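Long-range contacts in citrate synthase (Mycobacterium tuberculosis, PDB 4TVM), which catalyses the condensation of oxaloacetate with acetyl-CoA and water to give citrate and CoA, a step of the Krebs cycle: residues I110-M115 with P190-L196; V160-T164 with I396-R400; A175-K180 with F200-G206. All coordinates share one frame. Residue numbers count along the deposited sequence, not the author numbering.

Contact 1: residues I110-M115 with P190-L196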
loop_
_atom_site.group_PDB
_atom_site.type_symbol
_atom_site.label_atom_id
_atom_site.label_comp_id
_atom_site.label_asym_id
_atom_site.label_seq_id
_atom_site.Cartn_x
_atom_site.Cartn_y
_atom_site.Cartn_z
ATOM N N ILE A 110 -20.852 10.924 -12.749
ATOM C CA ILE A 110 -20.394 9.544 -12.657
ATOM C C ILE A 110 -20.962 8.724 -13.808
ATOM O O ILE A 110 -20.297 7.820 -14.307
ATOM C CB ILE A 110 -20.832 8.900 -11.322
ATOM C CG1 ILE A 110 -20.098 9.539 -10.154
ATOM C CG2 ILE A 110 -20.578 7.397 -11.313
ATOM C CD1 ILE A 110 -20.705 9.192 -8.814
ATOM N N GLN A 111 -22.192 9.004 -14.224
ATOM C CA GLN A 111 -22.855 8.117 -15.184
ATOM C C GLN A 111 -22.183 8.228 -16.538
ATOM O O GLN A 111 -22.205 7.294 -17.331
ATOM C CB GLN A 111 -24.358 8.430 -15.293
ATOM C CG GLN A 111 -25.238 7.214 -15.530
ATOM C CD GLN A 111 -25.071 6.132 -14.466
ATOM O OE1 GLN A 111 -24.805 4.972 -14.776
ATOM N NE2 GLN A 111 -25.226 6.510 -13.205
ATOM N N ARG A 112 -21.556 9.368 -16.793
ATOM C CA ARG A 112 -20.950 9.610 -18.096
ATOM C C ARG A 112 -19.454 9.221 -18.138
ATOM O O ARG A 112 -18.832 9.386 -19.169
ATOM C CB ARG A 112 -21.238 11.066 -18.589
ATOM C CG ARG A 112 -20.670 12.201 -17.735
ATOM C CD ARG A 112 -21.207 13.596 -18.122
ATOM N NE ARG A 112 -20.521 14.664 -17.361
ATOM C CZ ARG A 112 -19.258 15.073 -17.562
ATOM N NH1 ARG A 112 -18.522 14.526 -18.514
ATOM N NH2 ARG A 112 -18.716 16.041 -16.812
ATOM N N HIS A 113 -18.913 8.647 -17.060
ATOM C CA HIS A 113 -17.504 8.189 -17.025
ATOM C C HIS A 113 -17.296 6.699 -16.737
ATOM O O HIS A 113 -16.201 6.281 -16.325
ATOM C CB HIS A 113 -16.699 8.985 -15.981
ATOM C CG HIS A 113 -16.420 10.402 -16.376
ATOM N ND1 HIS A 113 -17.389 11.381 -16.363
ATOM C CD2 HIS A 113 -15.284 11.004 -16.790
ATOM C CE1 HIS A 113 -16.861 12.527 -16.757
ATOM N NE2 HIS A 113 -15.584 12.325 -17.018
ATOM N N THR A 114 -18.315 5.886 -16.984
ATOM C CA THR A 114 -18.258 4.486 -16.621
ATOM C C THR A 114 -17.599 3.620 -17.653
ATOM O O THR A 114 -17.287 2.453 -17.375
ATOM C CB THR A 114 -19.653 3.904 -16.419
ATOM O OG1 THR A 114 -20.468 4.292 -17.515
ATOM C CG2 THR A 114 -20.270 4.390 -15.119
ATOM N N MET A 115 -17.435 4.142 -18.861
ATOM C CA MET A 115 -16.773 3.382 -19.900
ATOM C C MET A 115 -15.275 3.574 -19.751
ATOM O O MET A 115 -14.824 4.697 -19.582
ATOM C CB MET A 115 -17.216 3.853 -21.271
ATOM C CG MET A 115 -17.290 2.717 -22.277
ATOM S SD MET A 115 -17.974 3.172 -23.871
ATOM C CE MET A 115 -19.721 3.292 -23.427
ATOM N N PRO A 190 -21.778 -0.389 -20.249
ATOM C CA PRO A 190 -22.777 0.422 -19.536
ATOM C C PRO A 190 -24.041 0.754 -20.327
ATOM O O PRO A 190 -23.960 1.063 -21.501
ATOM C CB PRO A 190 -22.019 1.721 -19.235
ATOM C CG PRO A 190 -20.607 1.286 -19.071
ATOM C CD PRO A 190 -20.404 0.051 -19.912
ATOM N N ASP A 191 -25.190 0.656 -19.663
ATOM C CA ASP A 191 -26.479 1.135 -20.171
ATOM C C ASP A 191 -26.764 2.478 -19.488
ATOM O O ASP A 191 -26.879 2.532 -18.273
ATOM C CB ASP A 191 -27.547 0.115 -19.785
ATOM C CG ASP A 191 -28.875 0.330 -20.497
ATOM O OD1 ASP A 191 -29.153 1.438 -21.014
ATOM O OD2 ASP A 191 -29.641 -0.654 -20.543
ATOM N N ASN A 192 -26.866 3.558 -20.255
ATOM C CA ASN A 192 -27.161 4.884 -19.664
ATOM C C ASN A 192 -28.466 4.945 -18.918
ATOM O O ASN A 192 -28.709 5.883 -18.182
ATOM C CB ASN A 192 -27.185 6.003 -20.716
ATOM C CG ASN A 192 -25.852 6.718 -20.834
ATOM O OD1 ASN A 192 -25.107 6.853 -19.854
ATOM N ND2 ASN A 192 -25.543 7.176 -22.032
ATOM N N SER A 193 -29.298 3.934 -19.103
ATOM C CA SER A 193 -30.610 3.934 -18.534
ATOM C C SER A 193 -30.649 3.184 -17.198
ATOM O O SER A 193 -31.728 2.860 -16.715
ATOM C CB SER A 193 -31.584 3.304 -19.532
ATOM O OG SER A 193 -31.849 1.941 -19.234
ATOM N N LEU A 194 -29.495 2.917 -16.592
ATOM C CA LEU A 194 -29.497 2.244 -15.331
ATOM C C LEU A 194 -28.766 3.068 -14.329
ATOM O O LEU A 194 -28.012 3.961 -14.662
ATOM C CB LEU A 194 -28.799 0.907 -15.420
ATOM C CG LEU A 194 -29.430 -0.097 -16.374
ATOM C CD1 LEU A 194 -28.706 -1.423 -16.238
ATOM C CD2 LEU A 194 -30.929 -0.259 -16.140
ATOM N N THR A 195 -29.019 2.704 -13.089
ATOM C CA THR A 195 -28.331 3.152 -11.914
ATOM C C THR A 195 -26.941 2.544 -11.962
ATOM O O THR A 195 -26.723 1.593 -12.691
ATOM C CB THR A 195 -29.192 2.648 -10.739
ATOM O OG1 THR A 195 -30.136 3.660 -10.387
ATOM C CG2 THR A 195 -28.441 2.300 -9.559
ATOM N N LEU A 196 -25.999 3.124 -11.228
ATOM C CA LEU A 196 -24.649 2.637 -11.212
ATOM C C LEU A 196 -24.643 1.226 -10.673
ATOM O O LEU A 196 -24.028 0.350 -11.261
ATOM C CB LEU A 196 -23.761 3.510 -10.334
ATOM C CG LEU A 196 -22.349 2.960 -10.053
ATOM C CD1 LEU A 196 -21.348 3.332 -11.160
ATOM C CD2 LEU A 196 -21.804 3.444 -8.708
#

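Contact 2: residues V160-T164 with I396-R400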
loop_
_atom_site.group_PDB
_atom_site.type_symbol
_atom_site.label_atom_id
_atom_site.label_comp_id
_atom_site.label_asym_id
_atom_site.label_seq_id
_atom_site.Cartn_x
_atom_site.Cartn_y
_atom_site.Cartn_z
ATOM N N VAL A 160 -8.130 16.271 -9.037
ATOM C CA VAL A 160 -8.552 15.321 -8.019
ATOM C C VAL A 160 -10.036 15.007 -8.188
ATOM O O VAL A 160 -10.498 13.885 -7.976
ATOM C CB VAL A 160 -8.365 15.934 -6.651
ATOM C CG1 VAL A 160 -9.023 15.088 -5.587
ATOM C CG2 VAL A 160 -6.876 16.073 -6.361
ATOM N N GLU A 161 -10.772 16.029 -8.572
ATOM C CA GLU A 161 -12.174 15.906 -8.757
ATOM C C GLU A 161 -12.496 14.966 -9.909
ATOM O O GLU A 161 -13.382 14.144 -9.816
ATOM C CB GLU A 161 -12.730 17.285 -9.077
ATOM C CG GLU A 161 -14.190 17.386 -8.797
ATOM C CD GLU A 161 -14.477 17.242 -7.317
ATOM O OE1 GLU A 161 -14.385 18.252 -6.585
ATOM O OE2 GLU A 161 -14.772 16.108 -6.888
ATOM N N LEU A 162 -11.780 15.127 -11.012
ATOM C CA LEU A 162 -12.014 14.356 -12.201
ATOM C C LEU A 162 -11.613 12.900 -11.983
ATOM O O LEU A 162 -12.329 11.993 -12.429
ATOM C CB LEU A 162 -11.205 14.964 -13.331
ATOM C CG LEU A 162 -11.318 14.360 -14.722
ATOM C CD1 LEU A 162 -12.756 14.325 -15.204
ATOM C CD2 LEU A 162 -10.447 15.147 -15.682
ATOM N N SER A 163 -10.508 12.647 -11.278
ATOM C CA SER A 163 -10.171 11.255 -10.965
ATOM C C SER A 163 -10.904 10.692 -9.752
ATOM O O SER A 163 -10.901 9.469 -9.541
ATOM C CB SER A 163 -8.644 11.023 -10.844
ATOM O OG SER A 163 -8.035 11.830 -9.848
ATOM N N THR A 164 -11.522 11.540 -8.938
ATOM C CA THR A 164 -12.492 11.022 -7.942
ATOM C C THR A 164 -13.668 10.440 -8.717
ATOM O O THR A 164 -14.102 9.323 -8.466
ATOM C CB THR A 164 -12.947 12.120 -6.993
ATOM O OG1 THR A 164 -11.918 12.335 -6.021
ATOM C CG2 THR A 164 -14.282 11.790 -6.296
ATOM N N ILE A 396 -11.448 7.362 -0.640
ATOM C CA ILE A 396 -11.289 8.638 -1.330
ATOM C C ILE A 396 -11.432 9.827 -0.388
ATOM O O ILE A 396 -10.691 10.805 -0.499
ATOM C CB ILE A 396 -12.277 8.741 -2.507
ATOM C CG1 ILE A 396 -11.861 7.774 -3.604
ATOM C CG2 ILE A 396 -12.290 10.144 -3.090
ATOM C CD1 ILE A 396 -12.811 7.677 -4.784
ATOM N N ALA A 397 -12.406 9.745 0.520
ATOM C CA ALA A 397 -12.734 10.827 1.432
ATOM C C ALA A 397 -11.574 11.154 2.331
ATOM O O ALA A 397 -11.319 12.333 2.600
ATOM C CB ALA A 397 -13.922 10.413 2.270
ATOM N N HIS A 398 -10.913 10.095 2.827
ATOM C CA HIS A 398 -9.779 10.210 3.742
ATOM C C HIS A 398 -8.552 10.795 3.067
ATOM O O HIS A 398 -7.876 11.645 3.622
ATOM C CB HIS A 398 -9.418 8.830 4.308
ATOM C CG HIS A 398 -10.330 8.374 5.395
ATOM N ND1 HIS A 398 -11.522 7.730 5.143
ATOM C CD2 HIS A 398 -10.240 8.477 6.737
ATOM C CE1 HIS A 398 -12.115 7.442 6.287
ATOM N NE2 HIS A 398 -11.360 7.889 7.269
ATOM N N TRP A 399 -8.245 10.285 1.886
ATOM C CA TRP A 399 -7.190 10.832 1.014
ATOM C C TRP A 399 -7.413 12.322 0.753
ATOM O O TRP A 399 -6.490 13.139 0.876
ATOM C CB TRP A 399 -7.214 10.074 -0.318
ATOM C CG TRP A 399 -6.098 10.386 -1.257
ATOM C CD1 TRP A 399 -4.973 9.630 -1.486
ATOM C CD2 TRP A 399 -5.999 11.516 -2.114
ATOM N NE1 TRP A 399 -4.184 10.233 -2.415
ATOM C CE2 TRP A 399 -4.789 11.394 -2.818
ATOM C CE3 TRP A 399 -6.816 12.630 -2.351
ATOM C CZ2 TRP A 399 -4.373 12.337 -3.748
ATOM C CZ3 TRP A 399 -6.401 13.571 -3.267
ATOM C CH2 TRP A 399 -5.179 13.420 -3.950
ATOM N N ARG A 400 -8.643 12.684 0.386
ATOM C CA ARG A 400 -8.947 14.101 0.122
ATOM C C ARG A 400 -8.791 14.948 1.369
ATOM O O ARG A 400 -8.308 16.088 1.324
ATOM C CB ARG A 400 -10.326 14.279 -0.507
ATOM C CG ARG A 400 -10.244 14.115 -2.024
ATOM C CD ARG A 400 -11.574 14.142 -2.737
ATOM N NE ARG A 400 -11.985 15.501 -3.090
ATOM C CZ ARG A 400 -12.718 15.823 -4.156
ATOM N NH1 ARG A 400 -13.125 14.889 -5.021
ATOM N NH2 ARG A 400 -13.025 17.095 -4.371
#

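Contact 3: residues A175-K180 with F200-G206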
loop_
_atom_site.group_PDB
_atom_site.type_symbol
_atom_site.label_atom_id
_atom_site.label_comp_id
_atom_site.label_asym_id
_atom_site.label_seq_id
_atom_site.Cartn_x
_atom_site.Cartn_y
_atom_site.Cartn_z
ATOM N N ALA A 175 -14.379 -4.152 -11.868
ATOM C CA ALA A 175 -14.657 -5.329 -11.065
ATOM C C ALA A 175 -15.599 -6.261 -11.824
ATOM O O ALA A 175 -15.460 -7.482 -11.755
ATOM C CB ALA A 175 -15.277 -4.910 -9.761
ATOM N N ALA A 176 -16.564 -5.699 -12.541
ATOM C CA ALA A 176 -17.444 -6.532 -13.344
ATOM C C ALA A 176 -16.655 -7.204 -14.455
ATOM O O ALA A 176 -16.941 -8.355 -14.771
ATOM C CB ALA A 176 -18.576 -5.715 -13.944
ATOM N N TYR A 177 -15.679 -6.511 -15.054
ATOM C CA TYR A 177 -14.887 -7.156 -16.099
ATOM C C TYR A 177 -13.976 -8.240 -15.569
ATOM O O TYR A 177 -13.731 -9.224 -16.240
ATOM C CB TYR A 177 -14.074 -6.144 -16.877
ATOM C CG TYR A 177 -14.901 -5.315 -17.803
ATOM C CD1 TYR A 177 -16.301 -5.336 -17.755
ATOM C CD2 TYR A 177 -14.298 -4.504 -18.729
ATOM C CE1 TYR A 177 -17.046 -4.567 -18.609
ATOM C CE2 TYR A 177 -15.045 -3.740 -19.591
ATOM C CZ TYR A 177 -16.413 -3.779 -19.521
ATOM O OH TYR A 177 -17.127 -3.002 -20.376
ATOM N N ALA A 178 -13.468 -8.056 -14.365
ATOM C CA ALA A 178 -12.596 -9.045 -13.771
ATOM C C ALA A 178 -13.392 -10.307 -13.487
ATOM O O ALA A 178 -12.878 -11.402 -13.590
ATOM C CB ALA A 178 -11.983 -8.487 -12.508
ATOM N N TYR A 179 -14.655 -10.149 -13.108
ATOM C CA TYR A 179 -15.559 -11.299 -12.955
ATOM C C TYR A 179 -15.730 -11.964 -14.283
ATOM O O TYR A 179 -15.543 -13.154 -14.403
ATOM C CB TYR A 179 -16.951 -10.884 -12.437
ATOM C CG TYR A 179 -17.895 -12.024 -12.427
ATOM C CD1 TYR A 179 -17.763 -13.039 -11.502
ATOM C CD2 TYR A 179 -18.924 -12.127 -13.380
ATOM C CE1 TYR A 179 -18.637 -14.115 -11.504
ATOM C CE2 TYR A 179 -19.794 -13.200 -13.390
ATOM C CZ TYR A 179 -19.638 -14.192 -12.453
ATOM O OH TYR A 179 -20.493 -15.260 -12.436
ATOM N N LYS A 180 -16.065 -11.202 -15.303
ATOM C CA LYS A 180 -16.322 -11.846 -16.594
ATOM C C LYS A 180 -15.125 -12.631 -17.070
ATOM O O LYS A 180 -15.272 -13.702 -17.676
ATOM C CB LYS A 180 -16.739 -10.826 -17.643
ATOM C CG LYS A 180 -18.132 -10.253 -17.380
ATOM C CD LYS A 180 -19.145 -11.380 -17.315
ATOM C CE LYS A 180 -20.569 -10.900 -17.570
ATOM N NZ LYS A 180 -21.513 -12.051 -17.537
ATOM N N PHE A 200 -23.982 -2.042 -12.577
ATOM C CA PHE A 200 -22.901 -2.909 -12.155
ATOM C C PHE A 200 -23.350 -4.355 -12.205
ATOM O O PHE A 200 -22.603 -5.228 -12.631
ATOM C CB PHE A 200 -22.393 -2.555 -10.758
ATOM C CG PHE A 200 -21.606 -3.666 -10.119
ATOM C CD1 PHE A 200 -20.360 -4.042 -10.631
ATOM C CD2 PHE A 200 -22.109 -4.360 -9.028
ATOM C CE1 PHE A 200 -19.648 -5.080 -10.064
ATOM C CE2 PHE A 200 -21.391 -5.391 -8.456
ATOM C CZ PHE A 200 -20.163 -5.762 -8.976
ATOM N N LEU A 201 -24.578 -4.604 -11.772
ATOM C CA LEU A 201 -25.120 -5.962 -11.743
ATOM C C LEU A 201 -25.319 -6.564 -13.129
ATOM O O LEU A 201 -25.206 -7.772 -13.311
ATOM C CB LEU A 201 -26.435 -5.981 -10.969
ATOM C CG LEU A 201 -26.337 -6.147 -9.445
ATOM C CD1 LEU A 201 -27.638 -5.734 -8.762
ATOM C CD2 LEU A 201 -26.036 -7.599 -9.110
ATOM N N ARG A 202 -25.649 -5.744 -14.103
ATOM C CA ARG A 202 -25.755 -6.205 -15.496
ATOM C C ARG A 202 -24.401 -6.569 -16.061
ATOM O O ARG A 202 -24.268 -7.532 -16.819
ATOM C CB ARG A 202 -26.323 -5.101 -16.388
ATOM C CG ARG A 202 -26.848 -5.589 -17.731
ATOM C CD ARG A 202 -27.296 -4.447 -18.633
ATOM N NE ARG A 202 -27.177 -4.767 -20.061
ATOM C CZ ARG A 202 -26.236 -4.281 -20.881
ATOM N NH1 ARG A 202 -25.273 -3.471 -20.427
ATOM N NH2 ARG A 202 -26.231 -4.626 -22.167
ATOM N N LEU A 203 -23.402 -5.741 -15.732
ATOM C CA LEU A 203 -22.062 -5.912 -16.266
ATOM C C LEU A 203 -21.514 -7.210 -15.736
ATOM O O LEU A 203 -20.731 -7.873 -16.400
ATOM C CB LEU A 203 -21.168 -4.805 -15.808
ATOM C CG LEU A 203 -21.327 -3.456 -16.462
ATOM C CD1 LEU A 203 -20.305 -2.507 -15.831
ATOM C CD2 LEU A 203 -21.089 -3.578 -17.934
ATOM N N THR A 204 -21.940 -7.549 -14.530
ATOM C CA THR A 204 -21.475 -8.725 -13.819
ATOM C C THR A 204 -22.200 -9.960 -14.273
ATOM O O THR A 204 -21.591 -11.009 -14.464
ATOM C CB THR A 204 -21.754 -8.562 -12.331
ATOM O OG1 THR A 204 -21.326 -7.261 -11.925
ATOM C CG2 THR A 204 -21.008 -9.583 -11.517
ATOM N N PHE A 205 -23.504 -9.834 -14.454
ATOM C CA PHE A 205 -24.348 -10.991 -14.678
ATOM C C PHE A 205 -25.006 -11.041 -16.036
ATOM O O PHE A 205 -25.528 -12.058 -16.410
ATOM C CB PHE A 205 -25.423 -11.028 -13.577
ATOM C CG PHE A 205 -24.854 -11.289 -12.213
ATOM C CD1 PHE A 205 -24.108 -12.453 -11.978
ATOM C CD2 PHE A 205 -25.024 -10.387 -11.191
ATOM C CE1 PHE A 205 -23.564 -12.708 -10.740
ATOM C CE2 PHE A 205 -24.481 -10.643 -9.946
ATOM C CZ PHE A 205 -23.747 -11.800 -9.722
ATOM N N GLY A 206 -24.995 -9.951 -16.774
ATOM C CA GLY A 206 -25.600 -9.919 -18.092
ATOM C C GLY A 206 -24.861 -10.778 -19.110
ATOM O O GLY A 206 -23.626 -10.886 -19.072
#

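Contact 1: residues I110-M115 with P190-L196
Two segments rich in polar groups, such as Q111 and N192, share no hydrogen bond. In the mainly helical citrate synthase fold, the end of helix 100-111 and the residues after it rest against the loop leading into helix 196-205, a loop built round an Asx turn and a type I beta turn. D191 OD1 accepts from S193 N at 3.1 Å, and L194 N bonds back to D191 O at 3.1 Å, so the loop holds its own shape. The long, flexible Q111 spans the gap, yet its OE1 and L194 O, 3.4 Å apart, are both acceptors. Q111 covers much of the interface by van der Waals contact, and apolar groups add to it: branched I110 puts CG2 4.1 Å from L196 CD1, while compact T114 offers CG2 to the same leucine and, through its backbone O, bonds T173 of helix 159-182. Rigid P190, partly exposed, suits the M115 end of the contact, its ring lying against the small T114: P190 CG is 3.4 Å from T114 OG1.

Contact 2: residues V160-T164 with I396-R400
Two nearly antiparallel helices of the all-helical core, 159-182 and 383-403, pass each other here at 169°, with segment axes 12.0 Å apart. So wide a gap has to be filled by side chains. V160 comes first: its compact, branched side chain sends CG1 to 3.8 Å from W399 CZ3 and also over one face of the R400 guanidinium, so one methyl serves both an indole and the flat, poorly hydrated side of a charged group. E161 starts in the wrong direction, its CA-CB bond pointing away, but its bent chain (chi2 p) brings the carboxylate back to R400. A two-pronged salt bridge results, with R400 NH2 2.8 Å from E161 OE1 and R400 NH1 2.8 Å from E161 OE2. Y94 of helix 85-94 also hydrogen-bonds OE2, so the carboxylate that neutralises the buried R400 has a further partner. One turn on, T164 packs against I396, whose CG2 fits beside the small threonine. Threonine suits a buried helix position because its hydroxyl can bond within its own helix: T164 OG1 donates to V160 O at 2.9 Å, and accepts a weak bond from R400 NH1 at 3.0 Å.

Contact 3: residues A175-K180 with F200-G206
Helices 159-182 and 196-205 are a parallel pair of the mainly helical citrate synthase fold, with segment axes 8.2 Å apart at -16°. A176 makes this closeness possible: with only a methyl group pointing at the neighbour, it lets its CA come within 4.6 Å of T204 CA, and its CB lies 3.3 Å from L203 CB. F200 covers A175 and A176 at one end, while Y177 meets L203 edge-on. Helix 383-403 also packs on the pair: A175 on V385 and L389, F200 on L386 and L389.

The polar groups in this buried seam are matched in several ways. K180 reaches the C-terminal end of helix 196-205, where the last carbonyls lack a further helical turn to supply NH donors. Its NZ donates to G206 O at 2.9 Å and weakly to T204 O at 3.2 Å, and Q185 supplies another acceptor through its OE1. A long side chain ending in three N-H groups suits this place, since it can serve several oxygens. T204 OG1 donates back to F200 O of its own helix, at 2.5 Å, so the group is satisfied while its methyl CG2 packs 3.8 Å from Y179 CD2. Y177 OH bonds L188 O in the loop between the two helices, which lets an aromatic ring be buried without a stranded hydroxyl. G206, the first residue to leave helical geometry, still gives its N to R202 O at 2.5 Å.

The chemistry implies an apolar, alanine-based interface locked at one end by an ammonium group that ties the end of one helix to the other.

Following the chain from the N terminus, residues 110-115 open contact 1 at the end of helix 100-111. Helix 159-182 then opens contact 2 near its start and contact 3 near its end. Residues 190-196 close contact 1, and 200-206 close contact 3 soon after; contact 2 closes much later, at 396-400. Contact 3 is thus nested inside the loop of contact 2, whereas contact 1 crosses both. Contacts 2 and 3 do not touch, about 14 Å separating their nearest atoms, but helix 159-182 joins them. Contact 1 touches each: H113 packs on L162, and P190 on L203. Together they tie helices 100-111, 196-205 and 383-403 around one long helix.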